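Local coordinates for glucose import ATP-binding protein GlcV (Sulfolobus solfataricus, PDB 1OXX) that hydrolyses ATP to energise glucose uptake as the nucleotide-binding subunit of the GlcSTUV ABC transporter, at residues Lys250-Glu254 and Gly255-Gly259; Gly73-Ile76 and Val77-Asp81. The protein carries 1 engineered substitution. All coordinates share one frame; numbering follows the deposited sequence.

Interaction 1 of 2, residues Lys250-Glu254 and Gly255-Gly259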
ATOM      1  N   LYS A 250     -16.341  -9.882 -25.586  1.00  7.87           N
ATOM      2  CA  LYS A 250     -17.503 -10.734 -25.695  1.00  7.75           C
ATOM      3  C   LYS A 250     -17.137 -12.183 -25.414  1.00  8.91           C
ATOM      4  O   LYS A 250     -16.172 -12.708 -25.960  1.00  8.94           O
ATOM      5  CB  LYS A 250     -18.094 -10.625 -27.101  1.00 13.44           C
ATOM      6  CG  LYS A 250     -19.361 -11.442 -27.296  1.00 16.11           C
ATOM      7  CD  LYS A 250     -19.875 -11.402 -28.729  1.00 26.25           C
ATOM      8  CE  LYS A 250     -21.244 -12.075 -28.837  1.00 27.34           C
ATOM      9  NZ  LYS A 250     -21.816 -12.020 -30.214  1.00 37.81           N
ATOM     10  N   VAL A 251     -17.934 -12.842 -24.585  1.00  8.52           N
ATOM     11  CA  VAL A 251     -17.709 -14.245 -24.290  1.00  9.22           C
ATOM     12  C   VAL A 251     -18.190 -15.105 -25.461  1.00  6.71           C
ATOM     13  O   VAL A 251     -19.337 -14.964 -25.904  1.00 11.24           O
ATOM     14  CB  VAL A 251     -18.459 -14.637 -23.006  1.00  5.76           C
ATOM     15  CG1 VAL A 251     -18.547 -16.167 -22.867  1.00 11.23           C
ATOM     16  CG2 VAL A 251     -17.786 -13.993 -21.794  1.00 12.16           C
ATOM     17  N   THR A 252     -17.310 -15.964 -25.977  1.00 10.94           N
ATOM     18  CA  THR A 252     -17.680 -16.914 -27.040  1.00  7.95           C
ATOM     19  C   THR A 252     -17.165 -18.326 -26.719  1.00  7.99           C
ATOM     20  O   THR A 252     -16.371 -18.515 -25.796  1.00 10.60           O
ATOM     21  CB  THR A 252     -17.135 -16.477 -28.423  1.00  8.35           C
ATOM     22  OG1 THR A 252     -15.755 -16.842 -28.564  1.00 13.44           O
ATOM     23  CG2 THR A 252     -17.138 -14.982 -28.573  1.00 11.58           C
ATOM     24  N   ASN A 253     -17.619 -19.307 -27.499  1.00 12.40           N
ATOM     25  CA  ASN A 253     -17.186 -20.694 -27.322  1.00 13.80           C
ATOM     26  C   ASN A 253     -15.697 -20.837 -27.500  1.00 12.86           C
ATOM     27  O   ASN A 253     -15.087 -21.795 -27.027  1.00 16.94           O
ATOM     28  CB  ASN A 253     -17.831 -21.606 -28.365  1.00 11.10           C
ATOM     29  CG  ASN A 253     -19.298 -21.824 -28.131  1.00 16.32           C
ATOM     30  OD1 ASN A 253     -20.016 -22.286 -29.024  1.00 18.76           O
ATOM     31  ND2 ASN A 253     -19.757 -21.521 -26.929  1.00 16.05           N
ATOM     32  N   GLU A 254     -15.116 -19.882 -28.213  1.00 16.77           N
ATOM     33  CA  GLU A 254     -13.712 -19.936 -28.552  1.00 16.09           C
ATOM     34  C   GLU A 254     -12.857 -19.054 -27.647  1.00 12.93           C
ATOM     35  O   GLU A 254     -11.629 -19.043 -27.753  1.00 19.90           O
ATOM     36  CB  GLU A 254     -13.562 -19.538 -30.024  1.00 13.11           C
ATOM     37  CG  GLU A 254     -14.577 -20.231 -30.937  1.00 30.30           C
ATOM     38  CD  GLU A 254     -14.444 -21.742 -30.890  1.00 12.45           C
ATOM     39  OE1 GLU A 254     -13.304 -22.231 -31.039  1.00 39.89           O
ATOM     40  OE2 GLU A 254     -15.456 -22.449 -30.685  1.00 14.94           O
ATOM     41  N   GLY A 255     -13.508 -18.338 -26.740  1.00  9.94           N
ATOM     42  CA  GLY A 255     -12.804 -17.461 -25.830  1.00 10.51           C
ATOM     43  C   GLY A 255     -13.393 -16.062 -25.836  1.00  9.05           C
ATOM     44  O   GLY A 255     -14.377 -15.792 -26.518  1.00 12.92           O
ATOM     45  N   VAL A 256     -12.801 -15.179 -25.043  1.00  6.99           N
ATOM     46  CA  VAL A 256     -13.250 -13.789 -24.942  1.00  6.19           C
ATOM     47  C   VAL A 256     -12.638 -13.006 -26.084  1.00  6.65           C
ATOM     48  O   VAL A 256     -11.418 -12.869 -26.174  1.00  6.38           O
ATOM     49  CB  VAL A 256     -12.862 -13.177 -23.570  1.00  5.61           C
ATOM     50  CG1 VAL A 256     -13.252 -11.719 -23.486  1.00  6.52           C
ATOM     51  CG2 VAL A 256     -13.547 -13.929 -22.449  1.00  8.15           C
ATOM     52  N   VAL A 257     -13.496 -12.491 -26.959  1.00  6.18           N
ATOM     53  CA  VAL A 257     -13.052 -11.799 -28.155  1.00  6.03           C
ATOM     54  C   VAL A 257     -13.027 -10.291 -27.970  1.00  7.24           C
ATOM     55  O   VAL A 257     -14.006  -9.691 -27.541  1.00  7.38           O
ATOM     56  CB  VAL A 257     -13.966 -12.116 -29.334  1.00  8.69           C
ATOM     57  CG1 VAL A 257     -13.656 -11.205 -30.514  1.00  8.89           C
ATOM     58  CG2 VAL A 257     -13.825 -13.581 -29.751  1.00  8.11           C
ATOM     59  N   ILE A 258     -11.891  -9.692 -28.312  1.00  6.33           N
ATOM     60  CA  ILE A 258     -11.698  -8.247 -28.268  1.00  7.34           C
ATOM     61  C   ILE A 258     -11.003  -7.889 -29.586  1.00  7.20           C
ATOM     62  O   ILE A 258      -9.789  -7.991 -29.716  1.00  5.85           O
ATOM     63  CB  ILE A 258     -10.840  -7.846 -27.043  1.00  8.51           C
ATOM     64  CG1 ILE A 258     -11.397  -8.478 -25.759  1.00 10.12           C
ATOM     65  CG2 ILE A 258     -10.747  -6.325 -26.925  1.00  9.22           C
ATOM     66  CD1 ILE A 258     -10.589  -8.210 -24.509  1.00 12.40           C
ATOM     67  N   GLY A 259     -11.783  -7.523 -30.597  1.00  8.86           N
ATOM     68  CA  GLY A 259     -11.225  -7.252 -31.902  1.00  9.27           C
ATOM     69  C   GLY A 259     -10.467  -8.468 -32.393  1.00  9.32           C
ATOM     70  O   GLY A 259     -10.989  -9.584 -32.415  1.00  9.02           O
TER

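Interaction 2 of 2, residues Gly73-Ile76 and Val77-Asp81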
ATOM      1  N   GLY A  73     -18.832   5.483  19.181  1.00  8.10           N
ATOM      2  CA  GLY A  73     -18.771   6.923  19.347  1.00  9.65           C
ATOM      3  C   GLY A  73     -18.025   7.417  20.574  1.00 10.00           C
ATOM      4  O   GLY A  73     -17.874   8.631  20.769  1.00 12.66           O
ATOM      5  N   LYS A  74     -17.548   6.484  21.397  1.00  9.98           N
ATOM      6  CA  LYS A  74     -16.837   6.826  22.629  1.00  9.38           C
ATOM      7  C   LYS A  74     -15.371   6.416  22.625  1.00  8.46           C
ATOM      8  O   LYS A  74     -15.043   5.265  22.322  1.00  9.24           O
ATOM      9  CB  LYS A  74     -17.514   6.170  23.804  1.00 10.07           C
ATOM     10  N   LEU A  75     -14.509   7.345  23.021  1.00  7.07           N
ATOM     11  CA  LEU A  75     -13.086   7.070  23.161  1.00  6.18           C
ATOM     12  C   LEU A  75     -12.915   6.560  24.580  1.00 13.04           C
ATOM     13  O   LEU A  75     -13.285   7.253  25.530  1.00 14.59           O
ATOM     14  CB  LEU A  75     -12.271   8.332  22.933  1.00  8.75           C
ATOM     15  CG  LEU A  75     -10.751   8.186  23.006  1.00 10.67           C
ATOM     16  CD1 LEU A  75     -10.235   7.245  21.915  1.00 10.25           C
ATOM     17  CD2 LEU A  75     -10.079   9.548  22.915  1.00 14.54           C
ATOM     18  N   ILE A  76     -12.388   5.353  24.737  1.00 10.93           N
ATOM     19  CA  ILE A  76     -12.264   4.756  26.067  1.00  9.63           C
ATOM     20  C   ILE A  76     -10.845   4.818  26.599  1.00 12.23           C
ATOM     21  O   ILE A  76     -10.637   5.112  27.785  1.00 13.32           O
ATOM     22  CB  ILE A  76     -12.800   3.335  26.048  1.00  8.82           C
ATOM     23  CG1 ILE A  76     -14.298   3.371  25.725  1.00 16.31           C
ATOM     24  CG2 ILE A  76     -12.590   2.647  27.390  1.00  9.81           C
ATOM     25  CD1 ILE A  76     -14.897   2.034  25.435  1.00 21.35           C
ATOM     26  N   VAL A  77      -9.883   4.519  25.727  1.00  8.87           N
ATOM     27  CA  VAL A  77      -8.465   4.645  26.023  1.00  7.05           C
ATOM     28  C   VAL A  77      -7.882   5.621  24.997  1.00 10.19           C
ATOM     29  O   VAL A  77      -7.889   5.344  23.802  1.00  9.30           O
ATOM     30  CB  VAL A  77      -7.739   3.293  25.885  1.00  8.66           C
ATOM     31  CG1 VAL A  77      -6.247   3.467  26.096  1.00  9.69           C
ATOM     32  CG2 VAL A  77      -8.342   2.247  26.824  1.00  8.62           C
ATOM     33  N   PRO A  78      -7.404   6.774  25.435  1.00 11.30           N
ATOM     34  CA  PRO A  78      -6.860   7.789  24.526  1.00 11.34           C
ATOM     35  C   PRO A  78      -5.503   7.405  23.929  1.00 10.80           C
ATOM     36  O   PRO A  78      -4.872   6.472  24.438  1.00 11.08           O
ATOM     37  CB  PRO A  78      -6.731   8.995  25.450  1.00 18.90           C
ATOM     38  CG  PRO A  78      -6.353   8.354  26.720  1.00 15.45           C
ATOM     39  CD  PRO A  78      -7.335   7.220  26.839  1.00 14.86           C
ATOM     40  N   PRO A  79      -5.052   8.083  22.870  1.00 11.72           N
ATOM     41  CA  PRO A  79      -3.813   7.684  22.189  1.00 11.33           C
ATOM     42  C   PRO A  79      -2.595   7.523  23.103  1.00 12.48           C
ATOM     43  O   PRO A  79      -1.849   6.557  22.956  1.00 16.62           O
ATOM     44  CB  PRO A  79      -3.565   8.819  21.181  1.00 14.40           C
ATOM     45  CG  PRO A  79      -4.841   9.542  21.050  1.00 17.40           C
ATOM     46  CD  PRO A  79      -5.673   9.262  22.251  1.00 15.47           C
ATOM     47  N   GLU A  80      -2.410   8.452  24.031  1.00 16.17           N
ATOM     48  CA  GLU A  80      -1.216   8.434  24.874  1.00 20.67           C
ATOM     49  C   GLU A  80      -1.141   7.216  25.796  1.00 18.41           C
ATOM     50  O   GLU A  80      -0.082   6.934  26.377  1.00 19.39           O
ATOM     51  CB  GLU A  80      -1.108   9.729  25.682  1.00 23.06           C
ATOM     52  CG  GLU A  80      -2.206   9.935  26.703  1.00 25.43           C
ATOM     53  CD  GLU A  80      -3.403  10.673  26.138  1.00 30.21           C
ATOM     54  OE1 GLU A  80      -3.581  10.678  24.896  1.00 31.83           O
ATOM     55  OE2 GLU A  80      -4.174  11.246  26.940  1.00 26.85           O
ATOM     56  N   ASP A  81      -2.244   6.490  25.926  1.00 15.23           N
ATOM     57  CA  ASP A  81      -2.266   5.306  26.774  1.00 14.35           C
ATOM     58  C   ASP A  81      -2.302   3.994  25.985  1.00 13.68           C
ATOM     59  O   ASP A  81      -2.458   2.934  26.590  1.00 17.69           O
ATOM     60  CB  ASP A  81      -3.464   5.348  27.711  1.00 14.31           C
ATOM     61  CG  ASP A  81      -3.387   6.477  28.722  1.00 24.73           C
ATOM     62  OD1 ASP A  81      -2.288   7.032  28.930  1.00 29.79           O
ATOM     63  OD2 ASP A  81      -4.389   6.867  29.357  1.00 24.75           O
TER

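Interaction 1 of 2, residues Lys250-Glu254 and Gly255-Gly259
Thr-252 and Gly-255 close a beta hairpin between strands 245-252 and 255-258, the chain reversing through a type I turn whose backbone bond runs from Gly-255 N to Thr-252 O at 3.0 Å. The threonine hydroxyl gives its proton to Gly-255 O at 2.7 Å from Thr-252 OG1, arriving in the carbonyl plane on a lone pair. The same hydroxyl oxygen accepts from Glu-254 N, an ST turn with Thr-252 OG1 to Glu-254 N at 3.1 Å. A chi1 of 81° folds the hydroxyl back over the turn, where it can serve both partners. Gly-255 O is gripped twice, since Thr-252 N also binds it, from above the carbonyl plane. At the positive phi of Gly-255, 128°, a beta-carbon would collide with Glu-254 O, and the position calls for glycine.

The other branch of Thr-252 turns to apolar use: CG2 meets Val-257 CG2 at 3.8 Å, the two side chains crossing at about a right angle. On the other face Val-251 and Val-256, a non-hydrogen-bonded pair, touch through their CG2 methyls at 4.3 Å, and both reach Ala-272 of strand 271-276. Branched valines suit these extended positions. Lys-250, fully extended, carries its amine away from the hairpin, while its backbone pairs with Val-257: Val-257 N lies 2.9 Å from Lys-250 O, and Lys-250 N lies 3.1 Å from Val-257 O.

Interaction 2 of 2, residues Gly73-Ile76 and Val77-Asp81
Leu-75 packs its two methyls along the backbone and rings of the chain that leaves the short edge strand 74-75, in the antiparallel sheet of the ABC-ATPase domain. Its chi1 of -178° sets the branch beside its own carbonyl carbon, which brings both methyls over the residues that follow. CD1 of Leu-75 rests 3.6 Å from Val-77 O, while CD2 lies 4.0 Å from Pro-78 CA and 4.2 Å from Pro-78 CB. Farther along, the same methyl, Leu-75 CD2, reaches Pro-79 CD at 4.5 Å. The fork of the leucine lets one branch meet the Val-77 carbonyl and the other the Pro-78-Pro-79 pair.

At Ile-76 the chain leaves the strand. Ile-76 CG2 touches Val-77 CG2 at 4.3 Å, and both residues also lean on strand 67-71, Ile-76 on Leu-68 and Val-77 on Val-69, with backbone hydrogen bonds from both to Val-69 holding this edge to the sheet. Pro-78 and Pro-79 lack an amide proton, which suits the entry to a 3-10 turn closed by Asp-81 N bonding Pro-78 O at 3.0 Å. Arg-82 NE donates to Val-77 O, the carbonyl that Leu-75 CD1 touches. Between the two segments themselves the contact is purely van der Waals, which implies that shape and close approach, not bond direction, hold the leucine against Val-77 and the prolines.

In the fold
Both contacts are local, each within one continuous piece of chain, yet they lie on opposite sides of the molecule's centre, their own centres about 55 Å apart and their nearest atoms about 45 Å apart. Interaction 1 joins two paired strands of one five-stranded antiparallel sheet, is partly buried, and is held chiefly by backbone and hydroxyl hydrogen bonds, as fits a hairpin turn. Interaction 2 belongs to the antiparallel sheet of the ABC-ATPase domain, where an edge strand gives way to a loop leading to strand 84-88; it is a surface contact of methyls and proline rings. They share no strand or sheet, and both lie away from the probable ATP-binding residues.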